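Local coordinates for protein L-asparagine oxygenase (Streptomyces coelicolor, PDB 2OG5) that hydroxylates free L-asparagine at C3, using iron(II), 2-oxoglutarate and O2, to supply 3-hydroxyasparagine for the calcium-dependent lipopeptide antibiotic, at residues 116-119 with 120-123. Residues are numbered along the deposited sequence; the frame is centred on the assembly and turned at random.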
loop_
_atom_site.group_PDB
_atom_site.type_symbol
_atom_site.label_atom_id
_atom_site.label_comp_id
_atom_site.label_asym_id
_atom_site.label_seq_id
_atom_site.Cartn_x
_atom_site.Cartn_y
_atom_site.Cartn_z
ATOM N N PRO A 116 9.102 -3.750 -16.337
ATOM C CA PRO A 116 10.258 -2.853 -16.200
ATOM C C PRO A 116 11.316 -3.411 -15.252
ATOM O O PRO A 116 10.991 -4.162 -14.333
ATOM C CB PRO A 116 9.649 -1.569 -15.620
ATOM C CG PRO A 116 8.221 -1.636 -15.918
ATOM C CD PRO A 116 7.841 -3.076 -15.975
ATOM N N ARG A 117 12.570 -3.028 -15.482
ATOM C CA ARG A 117 13.706 -3.602 -14.782
ATOM C C ARG A 117 14.667 -2.531 -14.239
ATOM O O ARG A 117 15.837 -2.812 -13.991
ATOM C CB ARG A 117 14.438 -4.529 -15.746
ATOM C CG ARG A 117 15.316 -5.543 -15.082
ATOM C CD ARG A 117 15.904 -6.503 -16.087
ATOM N NE ARG A 117 14.867 -7.115 -16.913
ATOM C CZ ARG A 117 15.080 -7.682 -18.098
ATOM N NH1 ARG A 117 16.301 -7.758 -18.619
ATOM N NH2 ARG A 117 14.057 -8.196 -18.763
ATOM N N VAL A 118 14.163 -1.319 -14.042
ATOM C CA VAL A 118 14.955 -0.215 -13.503
ATOM C C VAL A 118 14.412 0.165 -12.145
ATOM O O VAL A 118 13.216 0.002 -11.884
ATOM C CB VAL A 118 14.945 1.004 -14.445
ATOM C CG1 VAL A 118 15.594 0.632 -15.768
ATOM C CG2 VAL A 118 13.533 1.522 -14.663
ATOM N N ASN A 119 15.284 0.640 -11.265
ATOM C CA ASN A 119 14.845 1.122 -9.961
ATOM C C ASN A 119 14.159 2.473 -10.117
ATOM O O ASN A 119 14.518 3.263 -10.990
ATOM C CB ASN A 119 16.021 1.218 -8.979
ATOM C CG ASN A 119 15.570 1.363 -7.527
ATOM O OD1 ASN A 119 16.233 2.003 -6.718
ATOM N ND2 ASN A 119 14.424 0.791 -7.204
ATOM N N GLY A 120 13.157 2.731 -9.292
ATOM C CA GLY A 120 12.446 4.010 -9.362
ATOM C C GLY A 120 11.425 4.086 -10.490
ATOM O O GLY A 120 10.931 5.166 -10.813
ATOM N N SER A 121 11.099 2.936 -11.080
ATOM C CA SER A 121 10.112 2.846 -12.156
ATOM C C SER A 121 8.743 3.362 -11.670
ATOM O O SER A 121 8.271 2.941 -10.623
ATOM C CB SER A 121 9.987 1.366 -12.579
ATOM O OG SER A 121 9.170 1.218 -13.714
ATOM N N VAL A 122 8.143 4.287 -12.417
ATOM C CA VAL A 122 6.821 4.836 -12.087
ATOM C C VAL A 122 5.972 4.997 -13.349
ATOM O O VAL A 122 6.493 4.977 -14.464
ATOM C CB VAL A 122 6.937 6.200 -11.352
ATOM C CG1 VAL A 122 7.669 6.033 -10.041
ATOM C CG2 VAL A 122 7.637 7.217 -12.241
ATOM N N GLN A 123 4.667 5.191 -13.166
ATOM C CA GLN A 123 3.719 5.314 -14.273
ATOM C C GLN A 123 3.370 6.779 -14.492
ATOM O O GLN A 123 2.435 7.307 -13.888
ATOM C CB GLN A 123 2.460 4.479 -13.983
ATOM C CG GLN A 123 1.449 4.414 -15.116
ATOM C CD GLN A 123 1.994 3.700 -16.338
ATOM O OE1 GLN A 123 2.583 2.622 -16.228
ATOM N NE2 GLN A 123 1.815 4.308 -17.501
HETATM O O HOH W 1 11.280 0.143 -10.157
#
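Val-118 and Ser-121 face each other across a type II beta turn whose corners are Asn-119 and Gly-120. The turn lies in the surface loop between strand 99-103 and helix 128-140.

Water takes over the usual direct link across the turn. It donates to Val-118 O at 2.6 Å and accepts from Ser-121 N at 2.9 Å, so both backbone groups at the mouth are satisfied although they do not bond each other. Gly-120 has a positive phi of 79°, easy for glycine; here a beta carbon would also collide with Asn-119 O, which the flipped central peptide of a type II turn brings to that side.

Between Val-118, Pro-116 and Ser-121 the side-chain contacts are van der Waals. Ser-121 CB lies 3.6 Å from Val-118 O and 4.1 Å from Val-118 CG2, a compact methylene against one branch of the valine. The rigid ring of Pro-116 restricts the chain before the turn and offers carbon to the serine hydroxyl.

With its OG anti to the backbone N (chi1 -173°), the buried Ser-121 also reaches Asp-157, which hydrogen-bonds both its hydroxyl and its backbone and so ties the turn to strand 156-158. Asn-119 comes within about 6 Å, side chain to side chain, of the asparagine-binding Asn-170, placing the turn beside the substrate site. At the proline, CB stands 3.4 Å from Ser-121 OG and CG 3.7 Å from that same oxygen.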